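Local structure of D-lactate dehydrogenase (Fermentative) (Pseudomonas aeruginosa, 6ABJ) at residues Thr54-Gln59 and Leu77-Ala82; Ala225-Leu230 and Gly251-Ala256; Ala258-Leu263 and Ala298-Phe303. The protein catalyses the NAD-dependent interconversion of D-lactate and pyruvate as a tetrameric member of the D-isomer specific 2-hydroxyacid dehydrogenase family. One frame throughout, in Å; residues are numbered along the deposited sequence.

Contact 1. Residues Thr54-Gln59 and Leu77-Ala82; sequences TAVLAQ and LERLAA
Leu80 O and Ala58 O are joined through one water, which donates to both: at 2.7 Å to Leu80 O, and in a weak bond to Ala58 O. No direct hydrogen bond passes between the segments. Gln59 OE1 does lie 2.9 Å from Arg79 NH2, near the guanidinium plane, but the angle is too poor for a bond, and the amide and guanidinium planes stand 86° apart. Arg79 instead lies along Ala55, Val56 and Gln59. Its CG is anti to the backbone N (chi1 -179°) and presses on Ala55 CB at 3.6 Å. Bends at chi2 and chi3 then turn the chain beyond CG, and the guanidinium ends with Val56 CA and Ala55 O over one face. Arg79 NH2 comes within 3.6 Å of Val56 CA. Arg79 NH1 is buried here without a partner in the model, a likely polar cost. Toward strand 63-66, Leu80 CD2 packs against Ala58 CB at 3.5 Å and more distantly against Ala55 CB. Both Ala58 and Leu80 continue onto Val64 of that strand, so the small hydrophobic cluster rests on the sheet. The contact thus joins the loop between strands 42-45 and 63-66 to helix 74-82, the crossover helix of the next beta-alpha-beta unit, 63-66 to 87-90, in a five-stranded parallel sheet whose 2-1-3-4-5 order is that of the flavodoxin-like catalytic domain in this family.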
# COMPACT_ATOMS: atom_id res chain seq x y z
N THR B 54 6.70 28.60 -20.25
CA THR B 54 5.42 29.04 -19.63
C THR B 54 5.47 30.50 -19.11
O THR B 54 4.46 31.06 -18.63
CB THR B 54 5.07 28.15 -18.44
OG1 THR B 54 6.14 28.18 -17.47
CG2 THR B 54 4.85 26.71 -18.90
N ALA B 55 6.64 31.13 -19.20
CA ALA B 55 6.81 32.51 -18.72
C ALA B 55 5.86 33.47 -19.44
O ALA B 55 5.37 34.48 -18.87
CB ALA B 55 8.26 32.95 -18.90
N VAL B 56 5.57 33.13 -20.70
CA VAL B 56 4.69 33.91 -21.54
C VAL B 56 3.31 34.10 -20.91
O VAL B 56 2.63 35.09 -21.17
CB VAL B 56 4.61 33.29 -22.97
CG1 VAL B 56 4.02 31.88 -22.95
CG2 VAL B 56 3.86 34.23 -23.92
N LEU B 57 2.90 33.17 -20.05
CA LEU B 57 1.61 33.29 -19.36
C LEU B 57 1.55 34.51 -18.41
O LEU B 57 0.46 35.05 -18.13
CB LEU B 57 1.33 31.99 -18.59
CG LEU B 57 1.08 30.77 -19.49
CD1 LEU B 57 1.02 29.49 -18.65
CD2 LEU B 57 -0.19 30.93 -20.31
N ALA B 58 2.72 34.92 -17.90
CA ALA B 58 2.85 36.07 -17.01
C ALA B 58 2.95 37.41 -17.75
O ALA B 58 3.18 38.46 -17.12
CB ALA B 58 4.10 35.90 -16.17
N GLN B 59 2.80 37.38 -19.07
CA GLN B 59 2.86 38.60 -19.85
C GLN B 59 1.71 39.53 -19.43
O GLN B 59 0.53 39.14 -19.44
CB GLN B 59 2.81 38.34 -21.36
CG GLN B 59 2.85 39.65 -22.17
CD GLN B 59 3.65 39.57 -23.45
OE1 GLN B 59 3.90 38.49 -23.99
NE2 GLN B 59 4.05 40.73 -23.95
N LEU B 77 13.66 35.06 -15.77
CA LEU B 77 13.52 36.43 -15.23
C LEU B 77 13.50 37.48 -16.37
O LEU B 77 12.60 38.36 -16.42
CB LEU B 77 14.68 36.70 -14.28
CG LEU B 77 14.69 35.91 -12.97
CD1 LEU B 77 16.06 35.89 -12.31
CD2 LEU B 77 13.62 36.45 -12.01
N GLU B 78 14.45 37.33 -17.30
CA GLU B 78 14.53 38.23 -18.48
C GLU B 78 13.21 38.26 -19.21
O GLU B 78 12.76 39.31 -19.62
CB GLU B 78 15.63 37.79 -19.48
CG GLU B 78 17.04 37.76 -18.92
CD GLU B 78 18.12 37.42 -19.96
OE1 GLU B 78 17.76 37.10 -21.11
OE2 GLU B 78 19.34 37.45 -19.65
N ARG B 79 12.59 37.10 -19.37
CA ARG B 79 11.34 37.02 -20.11
C ARG B 79 10.17 37.68 -19.34
O ARG B 79 9.35 38.42 -19.91
CB ARG B 79 11.06 35.53 -20.40
CG ARG B 79 9.78 35.20 -21.21
CD ARG B 79 9.52 35.98 -22.52
NE ARG B 79 8.09 36.21 -22.84
CZ ARG B 79 7.23 36.95 -22.11
NH1 ARG B 79 7.57 37.47 -20.94
NH2 ARG B 79 5.97 37.12 -22.53
N LEU B 80 10.09 37.44 -18.04
CA LEU B 80 9.09 38.09 -17.19
C LEU B 80 9.23 39.61 -17.23
O LEU B 80 8.23 40.33 -17.22
CB LEU B 80 9.28 37.68 -15.72
CG LEU B 80 9.04 36.18 -15.40
CD1 LEU B 80 9.36 35.90 -13.96
CD2 LEU B 80 7.62 35.78 -15.73
N ALA B 81 10.48 40.07 -17.20
CA ALA B 81 10.74 41.54 -17.15
C ALA B 81 10.34 42.20 -18.47
O ALA B 81 9.59 43.19 -18.47
CB ALA B 81 12.20 41.80 -16.86
N ALA B 82 10.82 41.64 -19.58
CA ALA B 82 10.41 42.02 -20.94
C ALA B 82 8.88 41.99 -21.11
O ALA B 82 8.31 42.83 -21.80
CB ALA B 82 11.04 41.08 -21.98
O HOH W 1 6.04 38.90 -17.88

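Contact 2. Residues Ala225-Leu230 and Gly251-Ala256; sequences ADTRHL and GALVNA
The imidazole of His229 is layered between two side chains: Asn255 CB lies over one face and Arg228 NH1, from its own segment, over the opposite one, both offset toward the rim. Asn255 CB stands 4.0 Å from the His229 ring centroid and 18° off the normal, a CH-pi contact, and the Asn255 amide plane is tilted only 8° from the ring, so the two flat groups stack. At the ring edge, in plane, Ala252 O approaches His229 CD2 at 3.2 Å. The same oxygen accepts the hydrogen bond from His229 N at 2.7 Å, with an N-H...O angle of 167°. The hydrogen bond of His229 NE2 with Glu277 OE1 should help fix the ring's rotation, while a salt bridge from Arg228 NH2 to Glu277 OE2 ties the guanidinium that covers the ring. The backbone here is a type II beta turn from Thr227 to Leu230, closed by Leu230 N to Thr227 O at 3.0 Å; His229 occupies its third position with a positive phi. Beside the turn, Leu253 CD2 packs at 3.5 Å from Thr227 O, and the Leu253 side chain is about 8 Å from that of NADH-binding Thr248. The turn follows strand 216-219 and precedes helix 233-238, while 251-256 runs from strand 243-247 into helix 256-265; two successive strand-to-helix connections of the seven-stranded parallel sheet thus meet.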
# COMPACT_ATOMS: atom_id res chain seq x y z
N ALA B 225 27.28 27.79 6.35
CA ALA B 225 28.48 27.05 5.98
C ALA B 225 28.89 26.14 7.12
O ALA B 225 29.42 25.07 6.88
CB ALA B 225 29.64 28.01 5.64
N ASP B 226 28.65 26.57 8.36
CA ASP B 226 29.00 25.78 9.56
C ASP B 226 28.09 24.58 9.87
O ASP B 226 28.53 23.60 10.47
CB ASP B 226 28.96 26.68 10.79
CG ASP B 226 30.33 27.06 11.25
OD1 ASP B 226 31.20 27.15 10.37
OD2 ASP B 226 30.54 27.29 12.46
N THR B 227 26.83 24.67 9.48
CA THR B 227 25.86 23.57 9.75
C THR B 227 25.59 22.70 8.53
O THR B 227 24.79 21.77 8.60
CB THR B 227 24.56 24.13 10.24
OG1 THR B 227 24.04 25.04 9.26
CG2 THR B 227 24.76 24.89 11.53
N ARG B 228 26.21 23.03 7.41
CA ARG B 228 26.03 22.23 6.22
C ARG B 228 26.64 20.87 6.51
O ARG B 228 27.75 20.75 6.96
CB ARG B 228 26.60 22.88 4.96
CG ARG B 228 27.32 21.96 3.97
CD ARG B 228 27.61 22.60 2.65
NE ARG B 228 26.56 22.30 1.73
CZ ARG B 228 26.61 21.30 0.85
NH1 ARG B 228 27.68 20.52 0.77
NH2 ARG B 228 25.58 21.09 0.07
N HIS B 229 25.86 19.86 6.20
CA HIS B 229 26.24 18.48 6.50
C HIS B 229 26.65 18.29 7.94
O HIS B 229 27.48 17.48 8.27
CB HIS B 229 27.25 17.94 5.51
CG HIS B 229 26.67 17.72 4.16
ND1 HIS B 229 27.32 17.04 3.16
CD2 HIS B 229 25.44 18.02 3.66
CE1 HIS B 229 26.53 16.96 2.10
NE2 HIS B 229 25.39 17.57 2.38
N LEU B 230 25.96 19.00 8.83
CA LEU B 230 26.22 18.82 10.29
C LEU B 230 26.13 17.35 10.66
O LEU B 230 27.02 16.81 11.31
CB LEU B 230 25.23 19.60 11.12
CG LEU B 230 25.51 19.66 12.61
CD1 LEU B 230 26.70 20.58 12.83
CD2 LEU B 230 24.31 20.20 13.33
N GLY B 251 17.35 20.42 4.16
CA GLY B 251 17.92 19.19 3.63
C GLY B 251 19.39 19.07 3.81
O GLY B 251 19.91 18.02 4.21
N ALA B 252 20.08 20.19 3.60
CA ALA B 252 21.55 20.15 3.58
C ALA B 252 22.15 20.03 4.97
O ALA B 252 23.37 19.99 5.10
CB ALA B 252 22.12 21.40 2.82
N LEU B 253 21.33 20.04 6.03
CA LEU B 253 21.87 19.80 7.42
C LEU B 253 22.42 18.42 7.57
O LEU B 253 23.20 18.12 8.47
CB LEU B 253 20.79 20.06 8.48
CG LEU B 253 20.28 21.48 8.64
CD1 LEU B 253 19.19 21.59 9.69
CD2 LEU B 253 21.39 22.50 8.99
N VAL B 254 22.03 17.52 6.65
CA VAL B 254 22.42 16.16 6.76
C VAL B 254 23.05 15.66 5.45
O VAL B 254 22.70 16.14 4.37
CB VAL B 254 21.16 15.35 7.16
CG1 VAL B 254 20.43 14.85 5.95
CG2 VAL B 254 21.57 14.18 8.00
N ASN B 255 23.97 14.73 5.56
CA ASN B 255 24.52 14.06 4.42
C ASN B 255 23.77 12.77 4.23
O ASN B 255 24.10 11.75 4.80
CB ASN B 255 26.02 13.77 4.59
CG ASN B 255 26.67 13.26 3.32
OD1 ASN B 255 26.02 13.11 2.27
ND2 ASN B 255 27.94 12.91 3.42
N ALA B 256 22.76 12.84 3.38
CA ALA B 256 21.82 11.73 3.23
C ALA B 256 22.49 10.45 2.87
O ALA B 256 22.14 9.36 3.35
CB ALA B 256 20.77 12.10 2.20

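Contact 3. Residues Ala258-Leu263 and Ala298-Phe303; sequences ALIEAL and ARLLSF
Two consecutive crossover helices of the nucleotide-binding domain meet where Ile260 and Leu263 of helix 256-265 face Arg299 and Leu300 of helix 295-302, and Phe303. The axes of the short segments come within 10.0 Å and run at 32° to each other, so both helices head the same way. No hydrogen bond joins the two segments. The centre of the contact is Leu300 CD2, which lies 3.7 Å from Leu263 CD1 and also meets Ile260 CG1 and Leu259 CB at 4.2 Å each; the Ile260 and Leu263 side chains lie at about a right angle to that of Leu300. Phe303 offers one ring face to Leu263 CB, 4.1 Å from the centroid and 13° off the normal, a CH-pi contact, while Leu263 CD1 reaches Phe303 CE2 at 4.0 Å. Ile260 also lodges on the aliphatic stem of Arg299: its CG2 is 4.0 Å from Arg299 CG, which chi1 (-177°) sets anti to the backbone N. The guanidinium of Arg299, with Phe303 CZ over one face near its rim, forms a salt bridge with Asp295 of the second subunit, and Phe303 packs on Pro291 of that subunit, so the helix pair reaches the tetramer interface. Leu259 and Leu300 both touch Leu271 of strand 268-273. Neighbouring helices on a shared strand, running in the same general direction and joined by apolar side chains, are characteristic of the beta-alpha-beta layering of a Rossmann fold.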
# COMPACT_ATOMS: atom_id res chain seq x y z
N ALA B 258 25.30 9.33 3.89
CA ALA B 258 25.83 8.67 5.12
C ALA B 258 24.74 8.00 6.02
O ALA B 258 24.99 7.08 6.79
CB ALA B 258 26.53 9.74 5.98
N LEU B 259 23.51 8.47 5.87
CA LEU B 259 22.38 7.89 6.63
C LEU B 259 22.13 6.44 6.23
O LEU B 259 21.74 5.64 7.06
CB LEU B 259 21.15 8.70 6.37
CG LEU B 259 21.07 10.17 6.83
CD1 LEU B 259 19.83 10.83 6.34
CD2 LEU B 259 21.13 10.23 8.30
N ILE B 260 22.39 6.10 4.98
CA ILE B 260 22.10 4.79 4.48
C ILE B 260 22.87 3.72 5.21
O ILE B 260 22.33 2.70 5.60
CB ILE B 260 22.40 4.73 2.98
CG1 ILE B 260 21.33 5.53 2.24
CG2 ILE B 260 22.40 3.32 2.44
CD1 ILE B 260 21.68 5.79 0.81
N GLU B 261 24.18 3.86 5.29
CA GLU B 261 24.96 2.82 5.90
C GLU B 261 24.62 2.67 7.38
O GLU B 261 24.60 1.55 7.88
CB GLU B 261 26.48 3.05 5.64
CG GLU B 261 26.84 2.69 4.18
CD GLU B 261 26.37 1.28 3.73
OE1 GLU B 261 26.64 0.27 4.42
OE2 GLU B 261 25.72 1.15 2.66
N ALA B 262 24.28 3.77 8.03
CA ALA B 262 23.89 3.81 9.45
C ALA B 262 22.56 3.10 9.69
O ALA B 262 22.40 2.42 10.67
CB ALA B 262 23.79 5.24 9.89
N LEU B 263 21.64 3.26 8.75
CA LEU B 263 20.37 2.54 8.78
C LEU B 263 20.59 1.07 8.49
O LEU B 263 20.05 0.21 9.19
CB LEU B 263 19.37 3.18 7.80
CG LEU B 263 18.80 4.54 8.22
CD1 LEU B 263 18.30 5.36 7.04
CD2 LEU B 263 17.64 4.38 9.23
N ALA B 298 15.98 7.07 -3.16
CA ALA B 298 15.24 5.82 -3.42
C ALA B 298 15.52 4.77 -2.30
O ALA B 298 14.61 4.02 -1.84
CB ALA B 298 15.56 5.25 -4.78
N ARG B 299 16.75 4.72 -1.88
CA ARG B 299 17.17 3.75 -0.88
C ARG B 299 16.57 4.12 0.49
O ARG B 299 16.07 3.26 1.19
CB ARG B 299 18.69 3.65 -0.78
CG ARG B 299 19.19 2.59 0.20
CD ARG B 299 18.81 1.23 -0.28
NE ARG B 299 19.69 0.17 0.21
CZ ARG B 299 19.35 -0.86 1.00
NH1 ARG B 299 18.13 -0.99 1.49
NH2 ARG B 299 20.26 -1.74 1.33
N LEU B 300 16.58 5.42 0.83
CA LEU B 300 15.96 5.85 2.07
C LEU B 300 14.50 5.50 2.13
O LEU B 300 14.04 5.02 3.17
CB LEU B 300 16.10 7.38 2.24
CG LEU B 300 17.53 7.82 2.52
CD1 LEU B 300 17.65 9.37 2.41
CD2 LEU B 300 17.97 7.35 3.90
N LEU B 301 13.78 5.76 1.04
CA LEU B 301 12.38 5.50 0.97
C LEU B 301 11.96 4.01 1.23
O LEU B 301 10.87 3.81 1.69
CB LEU B 301 11.77 5.96 -0.33
CG LEU B 301 11.73 7.50 -0.43
CD1 LEU B 301 11.53 7.91 -1.89
CD2 LEU B 301 10.68 8.14 0.46
N SER B 302 12.88 3.07 1.02
CA SER B 302 12.67 1.65 1.15
C SER B 302 12.63 1.06 2.54
O SER B 302 12.02 0.01 2.79
CB SER B 302 13.84 0.92 0.46
OG SER B 302 13.82 1.02 -0.95
N PHE B 303 13.36 1.72 3.44
CA PHE B 303 13.61 1.20 4.77
C PHE B 303 12.29 1.25 5.54
O PHE B 303 11.50 2.19 5.42
CB PHE B 303 14.57 2.05 5.50
CG PHE B 303 15.97 1.92 5.00
CD1 PHE B 303 16.64 0.75 5.17
CD2 PHE B 303 16.60 2.94 4.37
CE1 PHE B 303 17.96 0.62 4.74
CE2 PHE B 303 17.93 2.83 3.99
CZ PHE B 303 18.60 1.69 4.17

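Contacts 2 and 3 adjoin in the NAD-binding domain: the 251-256 segment leads into the helix that carries 258-263, and Val254 CG2 packs on Leu259 CD2 at 4.0 Å. Contact 1 belongs to the other parallel sheet; the centre of contact 1 lies about 34 Å from that of contact 2 and about 41 Å from that of contact 3. Chemistry follows place. Buried contact 3 is almost wholly aliphatic and aromatic, with its arginine's charge paid across a subunit boundary. Contact 2, partly buried near the NADH site, relies on backbone bonding and stacked planar groups. Contact 1, partly buried and, like contact 2, touched by no other subunit, uses a bridging water, a small apolar patch and the packed chain of Arg79.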